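Local atomic coordinates of putative flagellar hook-associated protein (Vibrio parahaemolyticus, PDB entry 3PWX), a protein that probably serves as a structural component of the bacterial flagellum. Residues A24-N29 against V130-T135; S39-L44 against T195-R200; L51-D56 against K79-S84; G61-G64 against D70-G73; S87-Q92 against F98-T103. All coordinates share one frame; numbering follows the deposited sequence.

Contact 1. Residues A24-N29 against V130-T135; sequences AQYQSN and VAKGVT
This is an aromatic-on-backbone contact: Y26, on the long N-terminal helix 7-61, lays its ring against the beta hairpin made by strands 127-131 and 134-137. The hairpin turns through a type II beta turn from A131 to V134, closed by V134 N giving a 2.8 Å bond to A131 O, with G133 at the position of positive phi. A131, the first residue of the turn, sits over the ring. Its CA is only 7° off the ring normal, a CH-pi contact almost exactly over the centre. With CG beside the backbone N (chi1 -67°), the Y26 ring reaches across to the strand and lies against its main chain. At the near end of the side chain, Y26 CB packs 3.6 Å from V130 O, which is itself the acceptor of a bond from H211 NE2 on helix 172-223. The H211 ring also meets that of Y26, nearly parallel to it, so the tyrosine joins the long N-terminal helix, the hairpin and the C-terminal helix. V134 and T135 continue the sheet into an antiparallel ladder with a strand of the second subunit, which places the hairpin at the subunit interface. The phenol oxygen makes no hydrogen bond to the turn, although K132 N is near; the K132 chain, bent at chi2, passes beside it, bringing CD to 3.4 Å from Y26 OH.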
# COMPACT_ATOMS: atom_id res chain seq x y z
N ALA A 24 14.69 -8.30 -7.75
CA ALA A 24 15.82 -7.53 -7.19
C ALA A 24 15.39 -6.08 -7.10
O ALA A 24 15.78 -5.40 -6.17
CB ALA A 24 17.08 -7.67 -8.02
N GLN A 25 14.53 -5.64 -8.00
CA GLN A 25 14.07 -4.28 -7.89
C GLN A 25 13.11 -4.09 -6.71
O GLN A 25 13.25 -3.13 -5.93
CB GLN A 25 13.44 -3.78 -9.19
CG GLN A 25 13.50 -2.26 -9.22
CD GLN A 25 12.54 -1.63 -10.28
OE1 GLN A 25 11.75 -0.71 -9.95
NE2 GLN A 25 12.61 -2.12 -11.54
N TYR A 26 12.15 -5.00 -6.54
CA TYR A 26 11.26 -4.89 -5.38
C TYR A 26 12.04 -4.93 -4.10
O TYR A 26 11.75 -4.19 -3.19
CB TYR A 26 10.22 -5.98 -5.36
CG TYR A 26 9.22 -5.89 -6.48
CD1 TYR A 26 8.53 -4.71 -6.74
CD2 TYR A 26 8.91 -7.01 -7.24
CE1 TYR A 26 7.55 -4.63 -7.82
CE2 TYR A 26 7.95 -6.93 -8.30
CZ TYR A 26 7.29 -5.74 -8.58
OH TYR A 26 6.33 -5.70 -9.57
N GLN A 27 13.05 -5.79 -3.99
CA GLN A 27 13.73 -5.91 -2.73
C GLN A 27 14.58 -4.68 -2.47
O GLN A 27 14.87 -4.33 -1.29
CB GLN A 27 14.56 -7.17 -2.66
CG GLN A 27 13.75 -8.43 -2.79
CD GLN A 27 14.54 -9.63 -2.34
OE1 GLN A 27 15.27 -10.20 -3.12
NE2 GLN A 27 14.41 -10.00 -1.03
N SER A 28 14.94 -4.00 -3.55
CA SER A 28 15.61 -2.71 -3.43
C SER A 28 14.66 -1.61 -3.00
O SER A 28 15.08 -0.69 -2.32
CB SER A 28 16.31 -2.32 -4.72
OG SER A 28 16.71 -0.97 -4.63
N ASN A 29 13.38 -1.69 -3.39
CA ASN A 29 12.38 -0.72 -2.96
C ASN A 29 12.13 -0.90 -1.48
O ASN A 29 12.04 0.08 -0.72
CB ASN A 29 11.07 -0.93 -3.72
CG ASN A 29 11.15 -0.44 -5.16
OD1 ASN A 29 12.17 0.13 -5.59
ND2 ASN A 29 10.06 -0.66 -5.92
N VAL A 130 6.05 -2.55 -3.57
CA VAL A 130 6.96 -3.40 -2.90
C VAL A 130 6.82 -4.85 -3.37
O VAL A 130 7.57 -5.71 -2.90
CB VAL A 130 6.79 -3.27 -1.34
CG1 VAL A 130 7.06 -1.82 -0.87
CG2 VAL A 130 5.42 -3.76 -0.86
N ALA A 131 5.83 -5.11 -4.24
CA ALA A 131 5.68 -6.36 -4.99
C ALA A 131 4.61 -6.09 -6.03
O ALA A 131 3.86 -5.11 -5.89
CB ALA A 131 5.28 -7.56 -4.11
N LYS A 132 4.52 -6.93 -7.06
CA LYS A 132 3.60 -6.71 -8.14
C LYS A 132 2.23 -6.38 -7.60
O LYS A 132 1.61 -7.22 -6.97
CB LYS A 132 3.50 -7.94 -9.03
CG LYS A 132 2.77 -7.65 -10.38
CD LYS A 132 3.31 -6.34 -11.04
CE LYS A 132 3.06 -6.27 -12.59
NZ LYS A 132 1.97 -5.27 -12.88
N GLY A 133 1.76 -5.18 -7.90
CA GLY A 133 0.44 -4.73 -7.44
C GLY A 133 0.22 -4.51 -5.92
O GLY A 133 -0.93 -4.53 -5.46
N VAL A 134 1.31 -4.28 -5.17
CA VAL A 134 1.21 -4.07 -3.77
C VAL A 134 1.96 -2.79 -3.37
O VAL A 134 3.17 -2.70 -3.60
CB VAL A 134 1.82 -5.27 -2.97
CG1 VAL A 134 1.68 -5.05 -1.42
CG2 VAL A 134 1.23 -6.63 -3.47
N THR A 135 1.29 -1.85 -2.72
CA THR A 135 1.99 -0.66 -2.27
C THR A 135 1.98 -0.55 -0.76
O THR A 135 1.06 -1.00 -0.07
CB THR A 135 1.37 0.62 -2.81
OG1 THR A 135 0.12 0.81 -2.15
CG2 THR A 135 1.18 0.55 -4.32

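Contact 2. Residues S39-L44 against T195-R200; sequences SQETHL and TEIGGR
I197 overlaps E41 with one branch and L44 with the other. Its CG2 methyl, anti to the backbone N, lies against the carboxylate end of E41, 3.4 Å from E41 CD and equally close to E41 OE1. The two side chains run past each other in opposite directions. The carboxylate itself rests on the methyl, and OE1, one of the atoms touching it, is also hydrogen-bonded to H201 NE2, one residue beyond the segment 195-200. The other branch, with CG1 beside the backbone N (chi1 -82°), carries CD1 towards L44, whose CD1 it meets at 4.2 Å, and towards the end of the Q40 side chain. These are packing contacts between antiparallel helices, 7-61 and 172-223. Their local axes run at 162° and come no closer than 10.5 Å, a spacing that leaves room for a layer of side chains. Residues 39-43 belong to a predicted coiled coil, and pairing of N- and C-terminal helices in this way is the familiar plan of the flagellin family. A loop residue, M140, touches both Q40 and I197. Further along helix 172-223, R200 NH2 forms a salt bridge with E196 OE2 one turn back, at 2.8 Å, though the hydrogen bond within it is weak and bent. R200 NH1 instead turns to N139 O, just past strand 134-137.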
# COMPACT_ATOMS: atom_id res chain seq x y z
N SER A 39 14.56 6.31 9.47
CA SER A 39 14.81 7.75 9.55
C SER A 39 13.69 8.59 10.21
O SER A 39 13.99 9.49 10.99
CB SER A 39 15.22 8.30 8.19
OG SER A 39 15.66 9.63 8.39
N GLN A 40 12.42 8.30 9.91
CA GLN A 40 11.29 8.97 10.61
C GLN A 40 11.18 8.62 12.10
O GLN A 40 10.72 9.44 12.89
CB GLN A 40 9.98 8.57 9.99
CG GLN A 40 9.76 9.16 8.62
CD GLN A 40 8.63 8.48 7.86
OE1 GLN A 40 8.77 8.21 6.66
NE2 GLN A 40 7.53 8.16 8.55
N GLU A 41 11.55 7.40 12.43
CA GLU A 41 11.49 6.86 13.76
C GLU A 41 12.47 7.59 14.64
O GLU A 41 12.15 7.90 15.80
CB GLU A 41 11.89 5.40 13.75
CG GLU A 41 10.78 4.36 13.93
CD GLU A 41 11.22 2.89 13.52
OE1 GLU A 41 11.74 2.65 12.39
OE2 GLU A 41 11.00 1.98 14.34
N THR A 42 13.66 7.88 14.12
CA THR A 42 14.66 8.65 14.88
C THR A 42 14.06 9.99 15.24
O THR A 42 14.13 10.40 16.39
CB THR A 42 15.91 8.91 14.02
OG1 THR A 42 16.63 7.68 13.82
CG2 THR A 42 16.84 9.96 14.65
N HIS A 43 13.45 10.67 14.28
CA HIS A 43 12.89 12.02 14.57
C HIS A 43 11.73 11.91 15.53
O HIS A 43 11.62 12.77 16.46
CB HIS A 43 12.51 12.84 13.32
CG HIS A 43 13.67 13.13 12.42
ND1 HIS A 43 14.69 14.00 12.78
CD2 HIS A 43 13.99 12.65 11.20
CE1 HIS A 43 15.58 14.04 11.80
NE2 HIS A 43 15.17 13.24 10.83
N LEU A 44 10.91 10.87 15.36
CA LEU A 44 9.83 10.72 16.30
C LEU A 44 10.32 10.37 17.70
O LEU A 44 9.83 10.94 18.65
CB LEU A 44 8.74 9.81 15.84
CG LEU A 44 7.98 10.35 14.62
CD1 LEU A 44 7.07 9.24 14.10
CD2 LEU A 44 7.23 11.66 14.92
N THR A 195 4.62 2.89 16.70
CA THR A 195 4.05 1.55 16.67
C THR A 195 3.59 1.24 15.25
O THR A 195 3.80 0.14 14.74
CB THR A 195 2.87 1.45 17.62
OG1 THR A 195 3.36 1.55 18.97
CG2 THR A 195 2.21 0.13 17.48
N GLU A 196 3.00 2.23 14.56
CA GLU A 196 2.55 1.99 13.22
C GLU A 196 3.75 1.78 12.32
O GLU A 196 3.77 0.86 11.54
CB GLU A 196 1.64 3.10 12.73
CG GLU A 196 0.82 2.67 11.56
CD GLU A 196 0.21 3.82 10.76
OE1 GLU A 196 -0.24 4.82 11.37
OE2 GLU A 196 0.16 3.68 9.49
N ILE A 197 4.79 2.56 12.45
CA ILE A 197 5.99 2.27 11.69
C ILE A 197 6.58 0.87 11.94
O ILE A 197 7.03 0.19 11.00
CB ILE A 197 7.04 3.31 11.90
CG1 ILE A 197 6.78 4.52 11.03
CG2 ILE A 197 8.43 2.73 11.63
CD1 ILE A 197 7.19 5.86 11.65
N GLY A 198 6.62 0.43 13.18
CA GLY A 198 7.10 -0.94 13.45
C GLY A 198 6.28 -2.01 12.76
O GLY A 198 6.83 -2.95 12.30
N GLY A 199 4.96 -1.88 12.69
CA GLY A 199 4.10 -2.76 11.91
C GLY A 199 4.42 -2.69 10.42
O GLY A 199 4.42 -3.72 9.73
N ARG A 200 4.71 -1.50 9.89
CA ARG A 200 5.19 -1.42 8.51
C ARG A 200 6.46 -2.23 8.26
O ARG A 200 6.49 -3.12 7.42
CB ARG A 200 5.34 0.02 8.05
CG ARG A 200 3.96 0.60 7.65
CD ARG A 200 4.11 2.09 7.28
NE ARG A 200 2.86 2.80 7.37
CZ ARG A 200 2.77 4.12 7.23
NH1 ARG A 200 3.87 4.85 7.00
NH2 ARG A 200 1.58 4.72 7.32

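Contact 3. Residues L51-D56 against K79-S84; sequences LKSMRD and KSYRDS
Y81 meets the helix 51-56 along its whole length. Its CB touches the terminal methyl of M54, a selenomethionine, at 3.5 Å to CE. CG stands beside the backbone N (chi1 -62°), which directs the ring toward S53, and S53 CB sits over one face of it. S53 CB stands 4.1 Å from Y81 CG but 3.4 Å from Y81 CZ, so the CH-pi contact, 16° off the ring normal, is offset towards the phenol end. At the tip, Y81 OH lies 3.9 Å from both S53 CB and S53 OG; S53 OG is hydrogen-bonded to E49 O, one turn back in its own helix. The two segments belong to an alpha-helical hairpin of helices 7-61 and 71-89; 51-56 and 79-84 run antiparallel at 157°, their axes 9.2 Å apart. M54 reaches over the gap with CG anti to the backbone N and a bend at the last torsion, which tips CE onto the backbone of Y81 and R82. M54 also touches I158 of helix 154-166 and I183 of helix 172-223. R82 leads away from the contact: NE and NH1 both grip D83 OD1, within the guanidinium plane, and NH2 forms a salt bridge with D159.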
# COMPACT_ATOMS: atom_id res chain seq x y z
N LEU A 51 9.07 15.55 24.49
CA LEU A 51 7.76 15.74 25.12
C LEU A 51 7.82 15.37 26.60
O LEU A 51 7.16 15.99 27.43
CB LEU A 51 6.68 14.94 24.41
CG LEU A 51 6.28 15.58 23.10
CD1 LEU A 51 5.41 14.54 22.28
CD2 LEU A 51 5.54 16.87 23.32
N LYS A 52 8.63 14.36 26.88
CA LYS A 52 8.92 13.85 28.20
C LYS A 52 9.57 14.95 29.10
O LYS A 52 9.04 15.28 30.15
CB LYS A 52 9.81 12.62 28.00
CG LYS A 52 10.13 11.83 29.15
CD LYS A 52 8.91 11.21 29.77
CE LYS A 52 9.07 11.15 31.31
NZ LYS A 52 10.48 10.91 31.78
N SER A 53 10.66 15.55 28.65
CA SER A 53 11.31 16.60 29.41
C SER A 53 10.39 17.80 29.62
O SER A 53 10.37 18.42 30.69
CB SER A 53 12.60 17.05 28.75
OG SER A 53 13.31 15.93 28.29
N MSE A 54 9.62 18.13 28.59
CA MSE A 54 8.72 19.25 28.73
C MSE A 54 7.70 18.88 29.82
O MSE A 54 7.41 19.69 30.68
CB MSE A 54 8.11 19.55 27.41
CG MSE A 54 7.03 20.56 27.36
SE MSE A 54 6.61 20.82 25.43
CE MSE A 54 8.33 21.57 24.89
N ARG A 55 7.19 17.65 29.83
CA ARG A 55 6.21 17.30 30.84
C ARG A 55 6.77 17.31 32.31
O ARG A 55 6.06 17.67 33.24
CB ARG A 55 5.63 15.98 30.51
CG ARG A 55 4.30 15.71 31.06
CD ARG A 55 4.16 14.22 30.90
NE ARG A 55 2.88 13.66 31.30
CZ ARG A 55 2.68 12.83 32.33
NH1 ARG A 55 3.70 12.47 33.12
NH2 ARG A 55 1.45 12.36 32.54
N ASP A 56 8.03 16.95 32.48
CA ASP A 56 8.66 16.90 33.77
C ASP A 56 8.83 18.29 34.39
O ASP A 56 8.77 18.47 35.63
CB ASP A 56 10.03 16.25 33.63
CG ASP A 56 9.96 14.74 33.44
OD1 ASP A 56 8.89 14.09 33.61
OD2 ASP A 56 11.02 14.20 33.11
N LYS A 79 11.15 26.43 26.28
CA LYS A 79 11.42 26.93 24.95
C LYS A 79 12.42 26.09 24.17
O LYS A 79 12.31 26.02 22.99
CB LYS A 79 11.86 28.39 24.96
CG LYS A 79 10.74 29.43 25.14
CD LYS A 79 11.35 30.85 25.29
CE LYS A 79 10.32 31.91 25.66
NZ LYS A 79 10.91 33.29 25.94
N SER A 80 13.38 25.44 24.84
CA SER A 80 14.33 24.55 24.17
C SER A 80 13.73 23.32 23.56
O SER A 80 14.02 23.03 22.40
CB SER A 80 15.39 24.03 25.12
OG SER A 80 16.59 24.62 24.73
N TYR A 81 12.93 22.62 24.36
CA TYR A 81 12.23 21.40 23.93
C TYR A 81 11.14 21.74 22.90
O TYR A 81 10.97 21.02 21.93
CB TYR A 81 11.71 20.61 25.14
CG TYR A 81 12.85 20.14 26.06
CD1 TYR A 81 13.81 19.25 25.57
CD2 TYR A 81 12.99 20.60 27.36
CE1 TYR A 81 14.86 18.79 26.35
CE2 TYR A 81 14.07 20.16 28.17
CZ TYR A 81 14.99 19.23 27.63
OH TYR A 81 16.06 18.72 28.29
N ARG A 82 10.49 22.88 23.09
CA ARG A 82 9.60 23.43 22.12
C ARG A 82 10.29 23.60 20.77
O ARG A 82 9.75 23.12 19.76
CB ARG A 82 9.00 24.74 22.60
CG ARG A 82 7.98 25.34 21.63
CD ARG A 82 7.82 26.83 21.89
NE ARG A 82 9.01 27.57 21.46
CZ ARG A 82 9.22 28.87 21.69
NH1 ARG A 82 10.34 29.44 21.30
NH2 ARG A 82 8.32 29.56 22.38
N ASP A 83 11.48 24.17 20.74
CA ASP A 83 12.11 24.45 19.45
C ASP A 83 12.59 23.19 18.81
O ASP A 83 12.34 22.95 17.63
CB ASP A 83 13.28 25.41 19.59
CG ASP A 83 12.85 26.81 20.01
OD1 ASP A 83 11.64 27.13 20.02
OD2 ASP A 83 13.77 27.60 20.35
N SER A 84 13.25 22.37 19.61
CA SER A 84 13.68 21.03 19.23
C SER A 84 12.56 20.12 18.62
O SER A 84 12.80 19.30 17.73
CB SER A 84 14.36 20.42 20.46
OG SER A 84 14.40 19.01 20.41

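Contact 4. Residues G61-G64 against D70-G73; sequences GANG and DRSG
The guanidinium of R71 is met at its edge: G61 O and N63 CB both lie near its plane, and the amide of N63 is turned 60° from it. The two side chains pass in opposite directions, with N63 CB 3.4 Å from R71 NH1. The one hydrogen bond between the segments runs from R71 NE to G61 O, 3.3 Å long and moderately bent at 143°. Its donor lies in the carbonyl plane of G61, while the oxygen is tilted somewhat from the guanidinium plane. N63 ND2 gives the same oxygen a second bond of 3.1 Å, arriving from above the carbonyl plane, so one carbonyl is held by two donors from different directions. Bent at chi3, the R71 chain stretches back from near the start of its helix to reach this oxygen, and F172 of helix 172-223 packs on the R71 side chain. G61 is the last helical residue of 7-61, and the positive guanidinium would probably suit the negative end of the helix dipole. A62 is the centre of an inverse gamma turn that swings N63 back over the carbonyl. Side-chain donors thus gather on a C-terminal carbonyl where the chain leaves one helix of an alpha-helical hairpin.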
# COMPACT_ATOMS: atom_id res chain seq x y z
N GLY A 61 7.39 22.63 37.98
CA GLY A 61 6.93 24.03 37.89
C GLY A 61 5.50 24.43 38.23
O GLY A 61 5.25 25.59 38.55
N ALA A 62 4.55 23.49 38.14
CA ALA A 62 3.23 23.67 38.74
C ALA A 62 3.40 23.83 40.27
O ALA A 62 3.37 22.87 41.04
CB ALA A 62 2.32 22.47 38.41
N ASN A 63 3.64 25.07 40.67
CA ASN A 63 4.05 25.38 42.05
C ASN A 63 2.89 25.84 42.92
O ASN A 63 2.23 26.85 42.62
CB ASN A 63 5.15 26.45 42.04
CG ASN A 63 6.56 25.87 42.10
OD1 ASN A 63 7.06 25.54 43.18
ND2 ASN A 63 7.21 25.78 40.95
N GLY A 64 2.63 25.09 43.99
CA GLY A 64 1.81 25.60 45.09
C GLY A 64 2.57 26.75 45.75
O GLY A 64 1.96 27.69 46.25
N ASP A 70 12.79 31.95 40.07
CA ASP A 70 13.40 30.67 39.72
C ASP A 70 12.80 30.07 38.44
O ASP A 70 13.50 29.44 37.66
CB ASP A 70 13.27 29.68 40.88
CG ASP A 70 14.26 28.55 40.80
OD1 ASP A 70 14.98 28.35 41.79
OD2 ASP A 70 14.34 27.85 39.76
N ARG A 71 11.50 30.29 38.24
CA ARG A 71 10.81 29.86 37.03
C ARG A 71 11.33 30.51 35.76
O ARG A 71 10.80 30.24 34.70
CB ARG A 71 9.30 30.09 37.12
CG ARG A 71 8.59 29.13 38.06
CD ARG A 71 7.15 28.94 37.63
NE ARG A 71 6.21 28.69 38.73
CZ ARG A 71 5.46 29.64 39.31
NH1 ARG A 71 4.63 29.30 40.29
NH2 ARG A 71 5.53 30.92 38.90
N SER A 72 12.33 31.37 35.85
CA SER A 72 12.88 31.98 34.64
C SER A 72 13.83 31.01 33.91
O SER A 72 14.08 31.16 32.72
CB SER A 72 13.52 33.34 34.96
OG SER A 72 14.76 33.53 34.26
N GLY A 73 14.33 30.01 34.62
CA GLY A 73 15.24 29.04 34.03
C GLY A 73 14.46 27.89 33.42
O GLY A 73 14.87 27.30 32.42

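Contact 5. Residues S87-Q92 against F98-T103; sequences SSFNAQ and FLFSGT
A91 O is the polar atom that two groups of the opposite segment share. L99 N donates a hydrogen bond of 3.0 Å to it, with an angle of 153° at the hydrogen, and F98 CA adds a C-H...O contact at 3.6 Å. The hydrogen bond accompanies a single beta bridge between Q92 and F98. Q92 lies shortly after helix 71-89, and F98 opens the type I turn that runs to S101. Beside the bridge, Q92 and F98 point the same way, and the amide of Q92 stacks on the ring with planes only 7° apart. Q92 CG, brought there beside its own backbone N, lies over the face 3.8 Å from the F98 ring centroid; NE2 is meanwhile bonded to G96 O. N90 O comes to the edge of the same ring, 3.3 Å from F98 CD1. F100 turns its edge to the carbonyls of S88 and F89, with CE1 3.5 Å from S88 O, while CB approaches F89 O. F89 completes a T-shaped pair, its edge toward the F100 face at 68°, centroids 5.8 Å apart. A91 CB and L99 CD2 meet at 3.9 Å, and both side chains also touch H43 of helix 7-61. The loop joining the segments holds H97, a magnesium ligand of this protein, though the metal is not bound to it here. One classical hydrogen bond is thus supplemented by aromatic and apolar packing, the ring edges at carbonyl oxygens probably adding a weak electrostatic gain.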
# COMPACT_ATOMS: atom_id res chain seq x y z
N SER A 87 11.94 21.56 15.18
CA SER A 87 13.00 21.04 14.30
C SER A 87 12.85 19.62 13.79
O SER A 87 13.28 19.30 12.67
CB SER A 87 14.34 21.05 15.02
OG SER A 87 14.95 22.28 14.77
N SER A 88 12.35 18.74 14.67
CA SER A 88 12.17 17.37 14.31
C SER A 88 11.04 17.28 13.32
O SER A 88 11.16 16.58 12.35
CB SER A 88 11.93 16.51 15.54
OG SER A 88 13.06 16.61 16.43
N PHE A 89 9.96 18.02 13.50
CA PHE A 89 8.86 17.85 12.52
C PHE A 89 9.14 18.50 11.17
O PHE A 89 8.39 18.27 10.22
CB PHE A 89 7.54 18.40 13.04
CG PHE A 89 6.82 17.46 13.89
CD1 PHE A 89 6.26 16.32 13.35
CD2 PHE A 89 6.71 17.71 15.25
CE1 PHE A 89 5.58 15.42 14.15
CE2 PHE A 89 6.04 16.80 16.07
CZ PHE A 89 5.46 15.66 15.53
N ASN A 90 10.22 19.29 11.11
CA ASN A 90 10.68 20.03 9.94
C ASN A 90 11.96 19.42 9.37
O ASN A 90 12.63 20.01 8.55
CB ASN A 90 10.92 21.50 10.29
CG ASN A 90 9.65 22.33 10.23
OD1 ASN A 90 8.61 21.89 9.68
ND2 ASN A 90 9.71 23.51 10.79
N ALA A 91 12.26 18.20 9.82
CA ALA A 91 13.36 17.41 9.30
C ALA A 91 13.28 17.30 7.79
O ALA A 91 12.17 17.24 7.23
CB ALA A 91 13.33 16.02 9.91
N GLN A 92 14.44 17.28 7.16
CA GLN A 92 14.56 17.15 5.73
C GLN A 92 15.45 15.95 5.47
O GLN A 92 16.25 15.59 6.35
CB GLN A 92 15.21 18.40 5.11
CG GLN A 92 14.38 19.64 5.24
CD GLN A 92 15.17 20.89 4.89
OE1 GLN A 92 15.81 21.46 5.76
NE2 GLN A 92 15.13 21.31 3.64
N PHE A 98 11.09 17.85 2.77
CA PHE A 98 10.52 17.79 4.12
C PHE A 98 9.84 16.45 4.43
O PHE A 98 8.83 16.12 3.89
CB PHE A 98 9.61 18.97 4.43
CG PHE A 98 10.35 20.26 4.54
CD1 PHE A 98 10.99 20.62 5.73
CD2 PHE A 98 10.46 21.09 3.44
CE1 PHE A 98 11.72 21.84 5.82
CE2 PHE A 98 11.17 22.29 3.52
CZ PHE A 98 11.80 22.67 4.70
N LEU A 99 10.43 15.70 5.34
CA LEU A 99 9.98 14.37 5.69
C LEU A 99 8.51 14.30 6.11
O LEU A 99 7.84 13.31 5.94
CB LEU A 99 10.88 13.92 6.85
CG LEU A 99 11.97 12.87 6.57
CD1 LEU A 99 12.63 12.95 5.14
CD2 LEU A 99 13.05 12.84 7.72
N PHE A 100 8.00 15.36 6.70
CA PHE A 100 6.76 15.22 7.50
C PHE A 100 5.67 16.11 7.02
O PHE A 100 4.67 16.28 7.77
CB PHE A 100 6.94 15.49 9.01
CG PHE A 100 7.68 14.43 9.71
CD1 PHE A 100 8.89 14.71 10.31
CD2 PHE A 100 7.18 13.10 9.78
CE1 PHE A 100 9.58 13.73 10.98
CE2 PHE A 100 7.89 12.13 10.40
CZ PHE A 100 9.10 12.45 11.02
N SER A 101 5.86 16.65 5.82
CA SER A 101 4.92 17.56 5.20
C SER A 101 3.81 16.95 4.31
O SER A 101 3.08 17.70 3.59
CB SER A 101 5.72 18.62 4.42
OG SER A 101 6.29 19.56 5.36
N GLY A 102 3.64 15.64 4.31
CA GLY A 102 2.64 15.12 3.42
C GLY A 102 3.14 15.29 1.98
O GLY A 102 4.28 15.03 1.70
N THR A 103 2.30 15.72 1.04
CA THR A 103 2.80 15.85 -0.35
C THR A 103 3.39 17.21 -0.67
O THR A 103 3.81 17.44 -1.81
CB THR A 103 1.75 15.58 -1.39
OG1 THR A 103 0.56 16.28 -1.02
CG2 THR A 103 1.52 14.08 -1.52

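In the fold
From the N terminus, helix 7-61 passes through contact 1, which ties it to the hairpin 127-137, then contact 2, which ties it to helix 172-223, then contact 3, and ends at contact 4. Contact 4 closes the short connection to helix 71-89 and lies within the wider hairpin loop closed by contact 3. Contact 5 follows in series at the far end of helix 71-89. All three fall within the spans closed by contacts 1 and 2, whose own segments alternate along the chain. H43 of contact 2 packs on A91 and L99, joining it to contact 5. Contacts 1 and 3 sit about 39 Å apart between centres, on opposite sides of the chain's centre.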